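Immunity protein (Neisseria meningitidis, PDB 4Q7O) probably protects the bacterium that makes it from the toxin of its own contact-dependent growth-inhibition system. Local coordinates at residues K128-E131 / I132-T135; K62-A65 / T66-I69; I24-F27 / F28-Y32. All blocks are in the same frame, centred on the assembly; numbering follows the deposited sequence.

Contact 1. Residues K128-E131 / I132-T135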
ATOM      1  N   LYS B 128      -4.177  -4.786  26.128  1.00 12.31           N
ATOM      2  CA  LYS B 128      -5.319  -4.316  25.350  1.00 13.04           C
ATOM      3  C   LYS B 128      -5.416  -5.019  23.997  1.00 12.05           C
ATOM      4  O   LYS B 128      -6.508  -5.353  23.538  1.00 12.50           O
ATOM      5  CB  LYS B 128      -5.224  -2.807  25.140  1.00 15.23           C
ATOM      6  CG  LYS B 128      -5.482  -1.994  26.400  1.00 19.13           C
ATOM      7  CD  LYS B 128      -5.189  -0.527  26.157  1.00 21.76           C
ATOM      8  CE  LYS B 128      -5.497   0.317  27.386  1.00 24.31           C
ATOM      9  NZ  LYS B 128      -5.277   1.767  27.111  1.00 26.35           N
ATOM     10  N   CYS B 129      -4.274  -5.236  23.357  1.00 10.48           N
ATOM     11  CA  CYS B 129      -4.257  -5.895  22.053  1.00 11.10           C
ATOM     12  C   CYS B 129      -4.617  -7.371  22.151  1.00 11.45           C
ATOM     13  O   CYS B 129      -5.323  -7.900  21.293  1.00 12.07           O
ATOM     14  CB  CYS B 129      -2.906  -5.718  21.374  1.00 11.81           C
ATOM     15  SG  CYS B 129      -2.601  -4.026  20.864  1.00 13.37           S
ATOM     16  N   LYS B 130      -4.141  -8.036  23.199  1.00 12.43           N
ATOM     17  CA  LYS B 130      -4.507  -9.432  23.415  1.00 13.13           C
ATOM     18  C   LYS B 130      -6.006  -9.582  23.656  1.00 14.29           C
ATOM     19  O   LYS B 130      -6.628 -10.539  23.190  1.00 15.78           O
ATOM     20  CB  LYS B 130      -3.711 -10.035  24.569  1.00 13.42           C
ATOM     21  CG  LYS B 130      -2.280 -10.352  24.192  1.00 15.07           C
ATOM     22  CD  LYS B 130      -2.258 -11.338  23.035  1.00 17.53           C
ATOM     23  CE  LYS B 130      -0.903 -11.387  22.380  1.00 17.96           C
ATOM     24  NZ  LYS B 130      -0.884 -12.377  21.261  1.00 17.80           N
ATOM     25  N   GLU B 131      -6.592  -8.627  24.370  1.00 13.60           N
ATOM     26  CA  GLU B 131      -8.036  -8.647  24.585  1.00 14.39           C
ATOM     27  C   GLU B 131      -8.792  -8.532  23.265  1.00 14.40           C
ATOM     28  O   GLU B 131      -9.803  -9.195  23.063  1.00 15.71           O
ATOM     29  CB  GLU B 131      -8.461  -7.523  25.530  1.00 17.51           C
ATOM     30  CG  GLU B 131      -8.209  -7.835  26.992  1.00 20.90           C
ATOM     31  CD  GLU B 131      -8.221  -6.599  27.866  1.00 24.94           C
ATOM     32  OE1 GLU B 131      -7.977  -6.741  29.082  1.00 25.98           O
ATOM     33  OE2 GLU B 131      -8.467  -5.491  27.337  1.00 27.30           O
ATOM     34  N   ILE B 132      -8.296  -7.688  22.370  1.00 12.27           N
ATOM     35  CA  ILE B 132      -8.932  -7.511  21.076  1.00 11.82           C
ATOM     36  C   ILE B 132      -8.754  -8.757  20.206  1.00 11.81           C
ATOM     37  O   ILE B 132      -9.694  -9.182  19.527  1.00 12.29           O
ATOM     38  CB  ILE B 132      -8.415  -6.246  20.368  1.00 10.80           C
ATOM     39  CG1 ILE B 132      -8.768  -5.010  21.202  1.00 10.98           C
ATOM     40  CG2 ILE B 132      -9.004  -6.132  18.954  1.00 10.43           C
ATOM     41  CD1 ILE B 132      -8.050  -3.754  20.775  1.00 10.93           C
ATOM     42  N   GLN B 133      -7.562  -9.352  20.238  1.00 13.45           N
ATOM     43  CA  GLN B 133      -7.343 -10.635  19.567  1.00 15.29           C
ATOM     44  C   GLN B 133      -8.258 -11.741  20.091  1.00 17.19           C
ATOM     45  O   GLN B 133      -8.676 -12.614  19.335  1.00 18.36           O
ATOM     46  CB  GLN B 133      -5.888 -11.079  19.704  1.00 16.69           C
ATOM     47  CG  GLN B 133      -4.963 -10.433  18.701  1.00 16.86           C
ATOM     48  CD  GLN B 133      -3.542 -10.951  18.813  1.00 17.55           C
ATOM     49  OE1 GLN B 133      -3.072 -11.269  19.905  1.00 19.44           O
ATOM     50  NE2 GLN B 133      -2.853 -11.051  17.679  1.00 17.33           N
ATOM     51  N   LYS B 134      -8.550 -11.713  21.387  1.00 19.34           N
ATOM     52  CA  LYS B 134      -9.470 -12.675  21.986  1.00 22.51           C
ATOM     53  C   LYS B 134     -10.848 -12.507  21.367  1.00 23.02           C
ATOM     54  O   LYS B 134     -11.521 -13.489  21.044  1.00 24.33           O
ATOM     55  CB  LYS B 134      -9.551 -12.461  23.498  1.00 25.17           C
ATOM     56  CG  LYS B 134     -10.528 -13.387  24.208  1.00 27.85           C
ATOM     57  CD  LYS B 134     -10.755 -12.960  25.655  1.00 30.16           C
ATOM     58  CE  LYS B 134      -9.507 -12.334  26.249  1.00 31.87           C
ATOM     59  NZ  LYS B 134      -9.791 -11.566  27.492  1.00 32.87           N
ATOM     60  N   THR B 135     -11.260 -11.254  21.193  1.00 22.75           N
ATOM     61  CA  THR B 135     -12.542 -10.962  20.560  1.00 23.07           C
ATOM     62  C   THR B 135     -12.580 -11.470  19.116  1.00 22.74           C
ATOM     63  O   THR B 135     -13.605 -11.983  18.668  1.00 24.07           O
ATOM     64  CB  THR B 135     -12.889  -9.460  20.615  1.00 22.97           C
ATOM     65  OG1 THR B 135     -12.845  -9.004  21.975  1.00 23.73           O
ATOM     66  CG2 THR B 135     -14.282  -9.211  20.064  1.00 23.47           C
TER

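Contact 2. Residues K62-A65 / T66-I69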
ATOM      1  N   LYS B  62     -18.297  -3.070   6.707  1.00  8.47           N
ATOM      2  CA  LYS B  62     -18.869  -4.342   6.290  1.00  9.09           C
ATOM      3  C   LYS B  62     -20.001  -4.069   5.307  1.00  8.85           C
ATOM      4  O   LYS B  62     -20.772  -3.117   5.477  1.00 10.79           O
ATOM      5  CB  LYS B  62     -19.397  -5.117   7.492  1.00 10.02           C
ATOM      6  CG  LYS B  62     -18.303  -5.657   8.386  1.00 11.39           C
ATOM      7  CD  LYS B  62     -18.875  -6.504   9.505  1.00 12.69           C
ATOM      8  CE  LYS B  62     -17.766  -7.127  10.338  1.00 14.95           C
ATOM      9  NZ  LYS B  62     -18.288  -7.922  11.484  1.00 17.40           N
ATOM     10  N   ILE B  63     -20.100  -4.903   4.277  1.00  7.00           N
ATOM     11  CA  ILE B  63     -21.077  -4.679   3.226  1.00  8.83           C
ATOM     12  C   ILE B  63     -22.389  -5.352   3.578  1.00 10.23           C
ATOM     13  O   ILE B  63     -22.432  -6.562   3.816  1.00 11.15           O
ATOM     14  CB  ILE B  63     -20.552  -5.188   1.875  1.00  9.36           C
ATOM     15  CG1 ILE B  63     -19.364  -4.323   1.432  1.00 10.23           C
ATOM     16  CG2 ILE B  63     -21.655  -5.170   0.821  1.00 10.27           C
ATOM     17  CD1 ILE B  63     -18.637  -4.843   0.226  1.00 12.54           C
ATOM     18  N   ASP B  64     -23.453  -4.559   3.633  1.00 11.05           N
ATOM     19  CA  ASP B  64     -24.786  -5.088   3.866  1.00 11.56           C
ATOM     20  C   ASP B  64     -25.359  -5.552   2.538  1.00 12.52           C
ATOM     21  O   ASP B  64     -25.845  -4.742   1.749  1.00 13.57           O
ATOM     22  CB  ASP B  64     -25.680  -4.003   4.462  1.00 14.46           C
ATOM     23  CG  ASP B  64     -27.056  -4.515   4.833  1.00 16.68           C
ATOM     24  OD1 ASP B  64     -27.422  -5.639   4.431  1.00 17.38           O
ATOM     25  OD2 ASP B  64     -27.776  -3.780   5.533  1.00 18.94           O
ATOM     26  N   ALA B  65     -25.319  -6.859   2.301  1.00 14.08           N
ATOM     27  CA  ALA B  65     -25.782  -7.409   1.030  1.00 14.79           C
ATOM     28  C   ALA B  65     -27.307  -7.434   0.884  1.00 14.80           C
ATOM     29  O   ALA B  65     -27.820  -7.859  -0.147  1.00 16.68           O
ATOM     30  CB  ALA B  65     -25.191  -8.795   0.794  1.00 16.46           C
ATOM     31  N   THR B  66     -28.037  -6.990   1.904  1.00 12.80           N
ATOM     32  CA  THR B  66     -29.481  -6.821   1.734  1.00 13.39           C
ATOM     33  C   THR B  66     -29.809  -5.441   1.176  1.00 12.38           C
ATOM     34  O   THR B  66     -30.951  -5.177   0.810  1.00 12.81           O
ATOM     35  CB  THR B  66     -30.276  -7.031   3.041  1.00 14.82           C
ATOM     36  OG1 THR B  66     -29.985  -5.975   3.967  1.00 15.55           O
ATOM     37  CG2 THR B  66     -29.955  -8.386   3.668  1.00 15.48           C
ATOM     38  N   ARG B  67     -28.808  -4.565   1.135  1.00 10.33           N
ATOM     39  CA  ARG B  67     -28.973  -3.228   0.578  1.00 11.11           C
ATOM     40  C   ARG B  67     -28.195  -3.091  -0.730  1.00 10.50           C
ATOM     41  O   ARG B  67     -27.452  -3.999  -1.108  1.00 12.31           O
ATOM     42  CB  ARG B  67     -28.582  -2.168   1.614  1.00 13.48           C
ATOM     43  CG  ARG B  67     -29.702  -1.953   2.629  1.00 17.23           C
ATOM     44  CD  ARG B  67     -29.280  -1.208   3.881  1.00 20.64           C
ATOM     45  NE  ARG B  67     -30.434  -0.903   4.728  1.00 22.37           N
ATOM     46  CZ  ARG B  67     -30.923  -1.708   5.672  1.00 23.89           C
ATOM     47  NH1 ARG B  67     -31.978  -1.329   6.383  1.00 24.48           N
ATOM     48  NH2 ARG B  67     -30.357  -2.884   5.918  1.00 24.56           N
ATOM     49  N   TRP B  68     -28.398  -1.974  -1.426  1.00  9.69           N
ATOM     50  CA  TRP B  68     -27.854  -1.770  -2.763  1.00  9.30           C
ATOM     51  C   TRP B  68     -26.347  -1.961  -2.793  1.00  9.78           C
ATOM     52  O   TRP B  68     -25.632  -1.415  -1.957  1.00 10.75           O
ATOM     53  CB  TRP B  68     -28.168  -0.353  -3.221  1.00  9.97           C
ATOM     54  CG  TRP B  68     -27.927  -0.091  -4.670  1.00 10.16           C
ATOM     55  CD1 TRP B  68     -28.451  -0.777  -5.735  1.00 11.56           C
ATOM     56  CD2 TRP B  68     -27.154   0.978  -5.220  1.00 11.13           C
ATOM     57  NE1 TRP B  68     -28.024  -0.211  -6.910  1.00 11.11           N
ATOM     58  CE2 TRP B  68     -27.228   0.870  -6.621  1.00 11.49           C
ATOM     59  CE3 TRP B  68     -26.388   2.011  -4.659  1.00 11.76           C
ATOM     60  CZ2 TRP B  68     -26.568   1.758  -7.477  1.00 12.50           C
ATOM     61  CZ3 TRP B  68     -25.738   2.891  -5.502  1.00 12.23           C
ATOM     62  CH2 TRP B  68     -25.828   2.759  -6.897  1.00 12.79           C
ATOM     63  N   ILE B  69     -25.862  -2.720  -3.770  1.00 10.73           N
ATOM     64  CA  ILE B  69     -24.417  -2.859  -3.961  1.00 11.94           C
ATOM     65  C   ILE B  69     -23.947  -2.332  -5.318  1.00 10.94           C
ATOM     66  O   ILE B  69     -22.797  -2.519  -5.695  1.00 10.96           O
ATOM     67  CB  ILE B  69     -23.937  -4.305  -3.740  1.00 13.82           C
ATOM     68  CG1 ILE B  69     -24.607  -5.264  -4.721  1.00 14.50           C
ATOM     69  CG2 ILE B  69     -24.211  -4.738  -2.303  1.00 13.69           C
ATOM     70  CD1 ILE B  69     -24.020  -6.666  -4.706  1.00 16.05           C
TER
HETATM   71  O   HOH W   1     -25.152  -2.242   0.650  1.00 17.42           O

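Contact 3. Residues I24-F27 / F28-Y32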
ATOM      1  N   ILE B  24      -4.958  -2.452   1.892  1.00  5.47           N
ATOM      2  CA  ILE B  24      -4.851  -2.822   3.302  1.00  6.65           C
ATOM      3  C   ILE B  24      -3.549  -2.316   3.929  1.00  7.29           C
ATOM      4  O   ILE B  24      -3.547  -1.816   5.060  1.00  7.74           O
ATOM      5  CB  ILE B  24      -4.956  -4.345   3.499  1.00  7.41           C
ATOM      6  CG1 ILE B  24      -6.286  -4.872   2.944  1.00  9.24           C
ATOM      7  CG2 ILE B  24      -4.797  -4.704   4.969  1.00  8.54           C
ATOM      8  CD1 ILE B  24      -7.515  -4.220   3.548  1.00 11.33           C
ATOM      9  N   SER B  25      -2.450  -2.457   3.191  1.00  7.62           N
ATOM     10  CA  SER B  25      -1.137  -1.965   3.616  1.00  8.21           C
ATOM     11  C   SER B  25      -1.211  -0.467   3.914  1.00  7.79           C
ATOM     12  O   SER B  25      -0.741   0.010   4.956  1.00  9.68           O
ATOM     13  CB  SER B  25      -0.089  -2.195   2.511  1.00  9.46           C
ATOM     14  OG  SER B  25      -0.331  -3.376   1.752  1.00 13.19           O
ATOM     15  N   ILE B  26      -1.809   0.278   2.992  1.00  6.43           N
ATOM     16  CA  ILE B  26      -1.898   1.729   3.127  1.00  6.61           C
ATOM     17  C   ILE B  26      -2.822   2.108   4.274  1.00  6.51           C
ATOM     18  O   ILE B  26      -2.528   3.023   5.042  1.00  8.01           O
ATOM     19  CB  ILE B  26      -2.409   2.367   1.819  1.00  6.71           C
ATOM     20  CG1 ILE B  26      -1.420   2.109   0.681  1.00  7.88           C
ATOM     21  CG2 ILE B  26      -2.642   3.871   1.983  1.00  8.39           C
ATOM     22  CD1 ILE B  26      -1.971   2.513  -0.673  1.00  8.36           C
ATOM     23  N   PHE B  27      -3.929   1.386   4.398  1.00  6.01           N
ATOM     24  CA  PHE B  27      -4.906   1.627   5.455  1.00  6.96           C
ATOM     25  C   PHE B  27      -4.248   1.634   6.837  1.00  7.32           C
ATOM     26  O   PHE B  27      -4.368   2.599   7.594  1.00  6.93           O
ATOM     27  CB  PHE B  27      -6.007   0.564   5.386  1.00  7.37           C
ATOM     28  CG  PHE B  27      -7.040   0.685   6.468  1.00  7.44           C
ATOM     29  CD1 PHE B  27      -8.163   1.481   6.295  1.00  8.93           C
ATOM     30  CD2 PHE B  27      -6.907  -0.024   7.652  1.00  8.69           C
ATOM     31  CE1 PHE B  27      -9.114   1.588   7.294  1.00 10.25           C
ATOM     32  CE2 PHE B  27      -7.854   0.089   8.655  1.00  8.48           C
ATOM     33  CZ  PHE B  27      -8.954   0.890   8.476  1.00  9.25           C
ATOM     34  N   PHE B  28      -3.530   0.568   7.161  1.00  7.15           N
ATOM     35  CA  PHE B  28      -2.928   0.482   8.483  1.00  7.33           C
ATOM     36  C   PHE B  28      -1.782   1.462   8.699  1.00  7.66           C
ATOM     37  O   PHE B  28      -1.705   2.089   9.752  1.00  8.54           O
ATOM     38  CB  PHE B  28      -2.528  -0.957   8.819  1.00  8.74           C
ATOM     39  CG  PHE B  28      -3.686  -1.793   9.241  1.00  9.39           C
ATOM     40  CD1 PHE B  28      -4.308  -1.555  10.458  1.00 11.32           C
ATOM     41  CD2 PHE B  28      -4.174  -2.800   8.425  1.00  9.94           C
ATOM     42  CE1 PHE B  28      -5.393  -2.311  10.861  1.00 11.80           C
ATOM     43  CE2 PHE B  28      -5.257  -3.558   8.826  1.00 10.64           C
ATOM     44  CZ  PHE B  28      -5.867  -3.310  10.043  1.00 11.94           C
ATOM     45  N   GLU B  29      -0.916   1.631   7.704  1.00  8.07           N
ATOM     46  CA  GLU B  29       0.220   2.523   7.893  1.00 10.17           C
ATOM     47  C   GLU B  29      -0.208   3.968   8.063  1.00 10.35           C
ATOM     48  O   GLU B  29       0.334   4.695   8.896  1.00 10.96           O
ATOM     49  CB  GLU B  29       1.224   2.413   6.746  1.00 12.43           C
ATOM     50  CG  GLU B  29       2.416   3.370   6.867  1.00 16.32           C
ATOM     51  CD  GLU B  29       3.222   3.208   8.152  1.00 21.27           C
ATOM     52  OE1 GLU B  29       3.173   2.131   8.783  1.00 23.27           O
ATOM     53  OE2 GLU B  29       3.922   4.173   8.526  1.00 23.95           O
ATOM     54  N   THR B  30      -1.193   4.392   7.285  1.00  9.88           N
ATOM     55  CA  THR B  30      -1.584   5.793   7.346  1.00 10.86           C
ATOM     56  C   THR B  30      -2.340   6.119   8.642  1.00 10.37           C
ATOM     57  O   THR B  30      -2.154   7.187   9.213  1.00 10.07           O
ATOM     58  CB  THR B  30      -2.336   6.255   6.080  1.00 12.13           C
ATOM     59  OG1 THR B  30      -3.508   5.463   5.906  1.00 12.30           O
ATOM     60  CG2 THR B  30      -1.447   6.116   4.852  1.00 14.24           C
ATOM     61  N   ILE B  31      -3.174   5.201   9.120  1.00  9.72           N
ATOM     62  CA  ILE B  31      -3.827   5.408  10.414  1.00 10.13           C
ATOM     63  C   ILE B  31      -2.812   5.420  11.556  1.00  9.07           C
ATOM     64  O   ILE B  31      -2.845   6.291  12.426  1.00  9.28           O
ATOM     65  CB  ILE B  31      -4.903   4.347  10.670  1.00 11.51           C
ATOM     66  CG1 ILE B  31      -6.033   4.521   9.657  1.00 12.68           C
ATOM     67  CG2 ILE B  31      -5.425   4.427  12.099  1.00 11.91           C
ATOM     68  CD1 ILE B  31      -6.996   3.377   9.634  1.00 14.03           C
ATOM     69  N   TYR B  32      -1.900   4.458  11.548  1.00  8.99           N
ATOM     70  CA  TYR B  32      -0.874   4.390  12.579  1.00  8.48           C
ATOM     71  C   TYR B  32      -0.024   5.656  12.660  1.00  9.53           C
ATOM     72  O   TYR B  32       0.254   6.167  13.743  1.00  9.73           O
ATOM     73  CB  TYR B  32       0.021   3.176  12.333  1.00  8.35           C
ATOM     74  CG  TYR B  32       1.255   3.133  13.197  1.00  8.71           C
ATOM     75  CD1 TYR B  32       1.181   2.763  14.531  1.00 10.74           C
ATOM     76  CD2 TYR B  32       2.501   3.449  12.676  1.00  9.56           C
ATOM     77  CE1 TYR B  32       2.319   2.712  15.329  1.00 11.39           C
ATOM     78  CE2 TYR B  32       3.639   3.400  13.457  1.00 10.96           C
ATOM     79  CZ  TYR B  32       3.546   3.035  14.782  1.00 10.69           C
ATOM     80  OH  TYR B  32       4.685   2.986  15.551  1.00 12.25           O
TER

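Contact 1. Residues K128-E131 / I132-T135
Lys130 and Gln133 run side by side and point the same way, and the ammonium of one meets the amide oxygen of the other: Lys130 NZ donates to Gln133 OE1 at 2.8 Å, lying in the carbonyl plane of the amide with a C=O...N angle of 146°. The lysine gets there by turning about its CB-CG bond (chi2 -59°), which folds the chain back along its neighbour, so CD also passes 3.2 Å from Gln133 OE1. The NE2 end of the same amide makes a weak hydrogen bond to Asn112 of helix 104-121. Next along the surface, Lys134 bends its chain near Glu131 without pairing with it; Lys134 NZ comes 4.1 Å from Glu131 CG, while the carboxylate forms a salt bridge with Lys127, one turn back. All this sits on an amphipathic helix, 126-139, whose i to i+4 backbone bonds set the spacing of the side chains. Gln133 N to Cys129 O, at 2.9 Å, is nearly straight (167° at the hydrogen), and Lys134 N reaches Lys130 O at the same distance. On the buried side Ile132 lays CG1 3.3 Å from Lys128 O and packs on Leu41 and Lys45 of helix 37-46 and on Ile115. Cys129 faces Phe118 and Leu119 of helix 104-121 and also touches Leu41.

Contact 2. Residues K62-A65 / T66-I69
Asp64 grips both residues that close the type I beta turn running from Asp64 to Arg67, and its carboxylate adds an Asx turn: Asp64 OD1 takes the backbone N-H of Thr66, two residues on, at 2.9 Å. The same oxygen receives the hydroxyl of Thr66, with OG1 2.6 Å from Asp64 OD1. Both donors approach from one face of the carboxylate; the hydroxyl is on the syn side, 27° out of the plane, and the amide stands further above it. Thr66 chi1 of 68° sets OG1 between its own backbone N and carbonyl carbon, where it can reach back over the turn. Across the mouth of the turn Arg67 N donates to Asp64 O at 3.0 Å. This is the tight part of the contact, with two bonds on a single carboxylate oxygen.

Ala65, Thr66 and Arg67 are exposed on the solvent side, in the loop between strands 58-62 and 86-91. Here Arg67, extended from CG to NE, slants across the aspartate and delivers one nitrogen, forming a salt bridge in which NH2 lies 2.8 Å from Asp64 OD2. Only NH2 bonds to the carboxylate, and the two planes are turned 53° apart, unlike a flat two-bond fork. On the inner side the fit is apolar but loose: Ile63 and Ile69 cross at about a right angle, with Ile63 CG2 4.1 Å from Ile69 CG2, both side chains also resting on Ile81. One ordered water joins the loop's two arms, donating to Asp64 O and to Trp68 O, each 2.8 Å from the water oxygen.

Contact 3. Residues I24-F27 / F28-Y32
Phe27 lies at the centre, its ring covered on one face by the CD1 methyl of Ile31 and turned edge-on to the ring of Phe28; all three side chains are buried. The methyl makes a CH-pi contact 3.5 Å from the ring centroid, 18° off the normal, one turn along helix 22-34. The neighbouring rings form a T-shaped pair, centroids 5.1 Å apart and planes at 89°, with Phe27 CD2 over the centre of the Phe28 ring. Their first torsions differ: Phe27 CG is anti to the backbone N (178°), whereas Phe28 CG lies beside it, and this brings the two adjacent rings together. Ile24 CG2 meets the Phe28 edge in plane, 4.0 Å from CD2. Beyond them, Phe89 of strand 86-91 and Phe111 of helix 104-121 add edge-to-face partners to Phe27 and Phe28 respectively.

Toward the second subunit, Ile26 packs on Ile26 of that subunit, and Thr30 O accepts a hydrogen bond from its Asn96. At this polar edge Ile26 O takes two bonds from one residue, on opposite faces of its carbonyl plane: Thr30 N at 2.9 Å and Thr30 OG1 at 2.8 Å.

Overall arrangement
From the N terminus the chain reaches contact 3 first, on helix 22-34, then contact 2 in the loop connecting strands 58-62 and 86-91, and finally contact 1 on helix 126-139. Each is local and continuous in sequence, so none closes a long loop; they follow in series without nesting or crossing. Contact 3 sits near the centre, between the four-stranded antiparallel sheet and the surrounding helices, and reaches the second subunit. Contact 2 lies on the opposite side of the chain's centre, about 24 Å away between centres. Contact 1 joins the C-terminal helix to the helical layer; its centre is about 19 Å from that of contact 3.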